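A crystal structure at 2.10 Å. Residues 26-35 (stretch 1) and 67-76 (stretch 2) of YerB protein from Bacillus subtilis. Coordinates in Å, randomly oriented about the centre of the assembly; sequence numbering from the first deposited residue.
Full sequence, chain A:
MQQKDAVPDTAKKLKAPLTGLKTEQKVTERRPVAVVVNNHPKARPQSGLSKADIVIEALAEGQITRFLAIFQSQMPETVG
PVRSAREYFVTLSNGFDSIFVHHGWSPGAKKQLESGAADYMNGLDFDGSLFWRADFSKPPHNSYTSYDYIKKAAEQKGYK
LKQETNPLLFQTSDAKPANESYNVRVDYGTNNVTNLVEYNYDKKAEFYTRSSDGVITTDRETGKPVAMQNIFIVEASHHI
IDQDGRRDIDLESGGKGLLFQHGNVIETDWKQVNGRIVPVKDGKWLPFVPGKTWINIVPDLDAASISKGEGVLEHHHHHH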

ATOM      1  N   LYS A  26      22.220  -9.247  -0.240  1.00 59.76           N
ATOM      2  CA  LYS A  26      21.565  -9.193  -1.544  1.00 58.89           C
ATOM      3  C   LYS A  26      20.256  -8.400  -1.592  1.00 57.24           C
ATOM      4  O   LYS A  26      19.955  -7.770  -2.604  1.00 56.34           O
ATOM      5  CB  LYS A  26      21.334 -10.614  -2.088  1.00 59.80           C
ATOM      6  CG  LYS A  26      20.104 -11.327  -1.554  1.00 60.36           C
ATOM      7  CD  LYS A  26      20.230 -11.655  -0.084  1.00 61.61           C
ATOM      8  CE  LYS A  26      18.948 -12.286   0.423  1.00 61.79           C
ATOM      9  NZ  LYS A  26      17.793 -11.361   0.254  1.00 61.78           N
ATOM     10  N   VAL A  27      19.482  -8.427  -0.511  1.00 55.11           N
ATOM     11  CA  VAL A  27      18.218  -7.702  -0.486  1.00 54.87           C
ATOM     12  C   VAL A  27      18.483  -6.206  -0.524  1.00 53.68           C
ATOM     13  O   VAL A  27      17.680  -5.434  -1.039  1.00 53.39           O
ATOM     14  CB  VAL A  27      17.397  -8.029   0.779  1.00 55.63           C
ATOM     15  CG1 VAL A  27      18.079  -7.467   2.001  1.00 57.55           C
ATOM     16  CG2 VAL A  27      15.995  -7.468   0.650  1.00 55.95           C
ATOM     17  N   THR A  28      19.628  -5.812   0.020  1.00 53.08           N
ATOM     18  CA  THR A  28      20.051  -4.417   0.069  1.00 51.49           C
ATOM     19  C   THR A  28      20.033  -3.746  -1.297  1.00 49.70           C
ATOM     20  O   THR A  28      19.977  -2.517  -1.396  1.00 51.21           O
ATOM     21  CB  THR A  28      21.475  -4.314   0.673  1.00 51.66           C
ATOM     22  OG1 THR A  28      21.391  -4.463   2.097  1.00 52.48           O
ATOM     23  CG2 THR A  28      22.129  -2.989   0.326  1.00 51.97           C
ATOM     24  N   GLU A  29      20.081  -4.543  -2.355  1.00 46.78           N
ATOM     25  CA  GLU A  29      20.069  -3.978  -3.692  1.00 43.94           C
ATOM     26  C   GLU A  29      18.819  -4.317  -4.481  1.00 40.25           C
ATOM     27  O   GLU A  29      18.675  -3.900  -5.622  1.00 38.64           O
ATOM     28  CB  GLU A  29      21.309  -4.430  -4.450  1.00 46.33           C
ATOM     29  CG  GLU A  29      22.575  -3.775  -3.952  1.00 50.84           C
ATOM     30  CD  GLU A  29      23.818  -4.489  -4.438  1.00 53.40           C
ATOM     31  OE1 GLU A  29      24.157  -5.551  -3.869  1.00 53.41           O
ATOM     32  OE2 GLU A  29      24.445  -3.995  -5.397  1.00 55.22           O
ATOM     33  N   ARG A  30      17.909  -5.070  -3.872  1.00 37.57           N
ATOM     34  CA  ARG A  30      16.679  -5.439  -4.553  1.00 36.75           C
ATOM     35  C   ARG A  30      15.755  -4.231  -4.696  1.00 35.79           C
ATOM     36  O   ARG A  30      15.291  -3.663  -3.705  1.00 36.60           O
ATOM     37  CB  ARG A  30      15.963  -6.556  -3.806  1.00 36.66           C
ATOM     38  CG  ARG A  30      14.833  -7.168  -4.601  1.00 37.48           C
ATOM     39  CD  ARG A  30      14.494  -8.550  -4.067  1.00 38.18           C
ATOM     40  NE  ARG A  30      14.166  -8.494  -2.652  1.00 38.26           N
ATOM     41  CZ  ARG A  30      14.068  -9.560  -1.871  1.00 39.56           C
ATOM     42  NH1 ARG A  30      14.275 -10.775  -2.373  1.00 40.49           N
ATOM     43  NH2 ARG A  30      13.775  -9.411  -0.587  1.00 37.89           N
ATOM     44  N   ARG A  31      15.511  -3.835  -5.939  1.00 33.53           N
ATOM     45  CA  ARG A  31      14.650  -2.698  -6.228  1.00 32.12           C
ATOM     46  C   ARG A  31      13.219  -2.943  -5.756  1.00 31.12           C
ATOM     47  O   ARG A  31      12.680  -4.035  -5.920  1.00 29.88           O
ATOM     48  CB  ARG A  31      14.644  -2.426  -7.730  1.00 30.50           C
ATOM     49  CG  ARG A  31      13.882  -1.193  -8.113  1.00 30.25           C
ATOM     50  CD  ARG A  31      14.014  -0.910  -9.580  1.00 31.07           C
ATOM     51  NE  ARG A  31      13.307   0.311  -9.955  1.00 32.50           N
ATOM     52  CZ  ARG A  31      13.165   0.733 -11.201  1.00 34.36           C
ATOM     53  NH1 ARG A  31      13.682   0.027 -12.193  1.00 31.10           N
ATOM     54  NH2 ARG A  31      12.510   1.858 -11.454  1.00 33.68           N
ATOM     55  N   PRO A  32      12.588  -1.921  -5.155  1.00 31.44           N
ATOM     56  CA  PRO A  32      11.212  -2.059  -4.676  1.00 30.35           C
ATOM     57  C   PRO A  32      10.245  -2.347  -5.823  1.00 28.94           C
ATOM     58  O   PRO A  32      10.424  -1.853  -6.942  1.00 28.44           O
ATOM     59  CB  PRO A  32      10.931  -0.696  -4.034  1.00 30.09           C
ATOM     60  CG  PRO A  32      12.281  -0.264  -3.554  1.00 31.76           C
ATOM     61  CD  PRO A  32      13.156  -0.626  -4.737  1.00 30.44           C
ATOM     62  N   VAL A  33       9.235  -3.164  -5.535  1.00 27.88           N
ATOM     63  CA  VAL A  33       8.186  -3.503  -6.493  1.00 27.26           C
ATOM     64  C   VAL A  33       6.870  -3.065  -5.836  1.00 26.74           C
ATOM     65  O   VAL A  33       6.514  -3.549  -4.761  1.00 27.14           O
ATOM     66  CB  VAL A  33       8.156  -5.034  -6.793  1.00 26.25           C
ATOM     67  CG1 VAL A  33       6.989  -5.376  -7.718  1.00 25.40           C
ATOM     68  CG2 VAL A  33       9.469  -5.460  -7.465  1.00 27.71           C
ATOM     69  N   ALA A  34       6.179  -2.124  -6.477  1.00 27.02           N
ATOM     70  CA  ALA A  34       4.903  -1.591  -5.985  1.00 26.23           C
ATOM     71  C   ALA A  34       3.746  -2.115  -6.835  1.00 27.25           C
ATOM     72  O   ALA A  34       3.623  -1.771  -8.006  1.00 27.58           O
ATOM     73  CB  ALA A  34       4.916  -0.057  -6.025  1.00 23.25           C
ATOM     74  N   VAL A  35       2.886  -2.928  -6.232  1.00 27.16           N
ATOM     75  CA  VAL A  35       1.758  -3.506  -6.949  1.00 24.20           C
ATOM     76  C   VAL A  35       0.408  -2.913  -6.543  1.00 27.30           C
ATOM     77  O   VAL A  35       0.092  -2.793  -5.353  1.00 29.27           O
ATOM     78  CB  VAL A  35       1.684  -5.039  -6.726  1.00 21.69           C
ATOM     79  CG1 VAL A  35       0.661  -5.644  -7.656  1.00 20.71           C
ATOM     80  CG2 VAL A  35       3.049  -5.679  -6.905  1.00 15.11           C
ATOM     81  N   PHE A  67      -5.362  -0.927  -2.776  1.00 28.48           N
ATOM     82  CA  PHE A  67      -4.039  -0.967  -2.161  1.00 28.11           C
ATOM     83  C   PHE A  67      -2.870  -0.788  -3.124  1.00 26.34           C
ATOM     84  O   PHE A  67      -2.968  -1.068  -4.327  1.00 27.77           O
ATOM     85  CB  PHE A  67      -3.804  -2.327  -1.495  1.00 30.83           C
ATOM     86  CG  PHE A  67      -4.861  -2.742  -0.507  1.00 30.42           C
ATOM     87  CD1 PHE A  67      -5.068  -4.094  -0.242  1.00 30.01           C
ATOM     88  CD2 PHE A  67      -5.638  -1.804   0.154  1.00 31.65           C
ATOM     89  CE1 PHE A  67      -6.040  -4.511   0.668  1.00 31.11           C
ATOM     90  CE2 PHE A  67      -6.614  -2.203   1.063  1.00 33.26           C
ATOM     91  CZ  PHE A  67      -6.817  -3.562   1.321  1.00 33.59           C
ATOM     92  N   LEU A  68      -1.760  -0.329  -2.560  1.00 24.72           N
ATOM     93  CA  LEU A  68      -0.491  -0.229  -3.267  1.00 21.24           C
ATOM     94  C   LEU A  68       0.367  -0.992  -2.264  1.00 21.29           C
ATOM     95  O   LEU A  68       0.579  -0.523  -1.149  1.00 20.59           O
ATOM     96  CB  LEU A  68       0.031   1.203  -3.398  1.00 19.23           C
ATOM     97  CG  LEU A  68       1.380   1.240  -4.144  1.00 16.38           C
ATOM     98  CD1 LEU A  68       1.185   0.805  -5.620  1.00 15.59           C
ATOM     99  CD2 LEU A  68       1.982   2.622  -4.077  1.00 13.36           C
ATOM    100  N   ALA A  69       0.787  -2.195  -2.637  1.00 18.85           N
ATOM    101  CA  ALA A  69       1.618  -3.024  -1.775  1.00 21.42           C
ATOM    102  C   ALA A  69       3.054  -2.931  -2.264  1.00 21.64           C
ATOM    103  O   ALA A  69       3.381  -3.354  -3.379  1.00 22.26           O
ATOM    104  CB  ALA A  69       1.139  -4.471  -1.796  1.00 18.54           C
ATOM    105  N   ILE A  70       3.908  -2.368  -1.414  1.00 20.33           N
ATOM    106  CA  ILE A  70       5.305  -2.177  -1.753  1.00 19.27           C
ATOM    107  C   ILE A  70       6.173  -3.249  -1.115  1.00 20.18           C
ATOM    108  O   ILE A  70       6.261  -3.351   0.113  1.00 20.01           O
ATOM    109  CB  ILE A  70       5.765  -0.768  -1.303  1.00 20.27           C
ATOM    110  CG1 ILE A  70       4.831   0.280  -1.923  1.00 19.78           C
ATOM    111  CG2 ILE A  70       7.229  -0.528  -1.675  1.00 16.49           C
ATOM    112  CD1 ILE A  70       5.263   1.704  -1.670  1.00 19.10           C
ATOM    113  N   PHE A  71       6.794  -4.054  -1.980  1.00 21.97           N
ATOM    114  CA  PHE A  71       7.677  -5.148  -1.579  1.00 19.71           C
ATOM    115  C   PHE A  71       9.129  -4.761  -1.822  1.00 20.44           C
ATOM    116  O   PHE A  71       9.452  -4.107  -2.817  1.00 25.79           O
ATOM    117  CB  PHE A  71       7.390  -6.414  -2.388  1.00 19.42           C
ATOM    118  CG  PHE A  71       5.952  -6.831  -2.399  1.00 20.13           C
ATOM    119  CD1 PHE A  71       5.041  -6.210  -3.249  1.00 22.47           C
ATOM    120  CD2 PHE A  71       5.508  -7.851  -1.567  1.00 22.56           C
ATOM    121  CE1 PHE A  71       3.719  -6.606  -3.274  1.00 18.33           C
ATOM    122  CE2 PHE A  71       4.190  -8.258  -1.584  1.00 19.01           C
ATOM    123  CZ  PHE A  71       3.289  -7.637  -2.433  1.00 21.97           C
ATOM    124  N   GLN A  72      10.001  -5.176  -0.911  1.00 22.49           N
ATOM    125  CA  GLN A  72      11.429  -4.902  -1.020  1.00 23.42           C
ATOM    126  C   GLN A  72      12.207  -5.930  -0.209  1.00 25.91           C
ATOM    127  O   GLN A  72      13.044  -6.638  -0.761  1.00 27.76           O
ATOM    128  CB  GLN A  72      11.743  -3.493  -0.521  1.00 25.14           C
ATOM    129  CG  GLN A  72      13.140  -2.984  -0.854  1.00 26.37           C
ATOM    130  CD  GLN A  72      14.250  -3.731  -0.129  1.00 32.51           C
ATOM    131  OE1 GLN A  72      14.177  -3.963   1.080  1.00 33.39           O
ATOM    132  NE2 GLN A  72      15.296  -4.090  -0.860  1.00 31.50           N
ATOM    133  N   SER A  73      11.921  -6.025   1.091  1.00 26.76           N
ATOM    134  CA  SER A  73      12.631  -6.976   1.958  1.00 28.35           C
ATOM    135  C   SER A  73      12.131  -8.396   1.776  1.00 30.13           C
ATOM    136  O   SER A  73      12.790  -9.350   2.190  1.00 30.76           O
ATOM    137  CB  SER A  73      12.460  -6.612   3.431  1.00 25.57           C
ATOM    138  OG  SER A  73      11.238  -7.144   3.912  1.00 21.07           O
ATOM    139  N   GLN A  74      10.947  -8.528   1.194  1.00 33.03           N
ATOM    140  CA  GLN A  74      10.341  -9.832   0.960  1.00 37.58           C
ATOM    141  C   GLN A  74       9.569  -9.802  -0.338  1.00 40.25           C
ATOM    142  O   GLN A  74       8.662  -8.988  -0.511  1.00 42.24           O
ATOM    143  CB  GLN A  74       9.363 -10.207   2.076  1.00 38.91           C
ATOM    144  CG  GLN A  74       9.985 -10.543   3.410  1.00 40.83           C
ATOM    145  CD  GLN A  74       8.959 -11.106   4.374  1.00 43.76           C
ATOM    146  OE1 GLN A  74       7.930 -10.481   4.638  1.00 44.49           O
ATOM    147  NE2 GLN A  74       9.228 -12.295   4.898  1.00 44.70           N
HETATM  148  N   MSE A  75       9.925 -10.695  -1.254  1.00 42.85           N
HETATM  149  CA  MSE A  75       9.244 -10.763  -2.534  1.00 45.06           C
HETATM  150  C   MSE A  75       8.180 -11.841  -2.448  1.00 44.48           C
HETATM  151  O   MSE A  75       8.400 -12.892  -1.853  1.00 44.80           O
HETATM  152  CB  MSE A  75      10.237 -11.081  -3.654  1.00 48.89           C
HETATM  153  CG  MSE A  75      11.162  -9.933  -4.010  1.00 53.63           C
HETATM  154 SE   MSE A  75      10.219  -8.313  -4.523  1.00 63.36          SE
HETATM  155  CE  MSE A  75      11.258  -7.017  -3.552  1.00 59.20           C
ATOM    156  N   PRO A  76       7.001 -11.587  -3.031  1.00 43.48           N
ATOM    157  CA  PRO A  76       5.923 -12.572  -2.988  1.00 44.69           C
ATOM    158  C   PRO A  76       5.951 -13.570  -4.140  1.00 45.61           C
ATOM    159  O   PRO A  76       6.575 -13.324  -5.173  1.00 47.60           O
ATOM    160  CB  PRO A  76       4.679 -11.698  -3.033  1.00 43.27           C
ATOM    161  CG  PRO A  76       5.089 -10.638  -3.999  1.00 41.84           C
ATOM    162  CD  PRO A  76       6.509 -10.302  -3.564  1.00 42.71           C
TER

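What joins the two backbones? Strands 33-35 and 67-71 run antiparallel, and four nearly straight hydrogen bonds link them in two reciprocal pairs. Val-33 N reaches Phe-71 O at 2.9 Å, and Phe-71 N returns to Val-33 O at 2.8 Å; Val-35 N to Ala-69 O and Ala-69 N to Val-35 O both measure 2.9 Å. Between these pairs, Ala-34 and Ile-70 face each other without hydrogen bonds, their CA atoms 4.3 Å apart, and Ala-34 CA lies 3.5 Å from Ala-69 O in a CA-H...O contact.

How does the contact continue beyond the strand? Here side chains take over, with Gln-72 and Arg-30 exchanging hydrogen bonds. Gln-72 leaves its backbone sideways, but its chain (chi1 t, chi2 m) brings the amide close to stretch 1, and its NE2 donates to Val-27 O at 2.7 Å and Arg-30 O at 2.9 Å. A glutamine amide suits this buried place, since its two hydrogens can serve two backbone carbonyls without bringing in charge. In return, Arg-30 NE and Arg-30 NH2 both donate to Gln-72 O, each at 2.9 Å, so one carbonyl sits at the guanidinium edge and is gripped by two donors.

What do the apolar side chains add? On one face of the sheet, Ala-34 CB packs 3.9 Å from Leu-68 CD1 and 4.1 Å from Ile-70 CG1; the small methyl fits alongside these longer side chains. On the other, Val-35 CG2 lies 3.8 Å from Phe-71 CE1, and Val-33 CG2 approaches the selenium, SE, of Met-75 at 4.2 Å.

How is the arginine covered? Selenomethionine Met-75 lays its CG over one face of the Arg-30 guanidinium, while its CE comes within 3.4 Å of Arg-30 NE. The flexible side chain thus covers a flat group whose edge is occupied by polar partners. Altogether the stretches bury 674 Å², counting both sides.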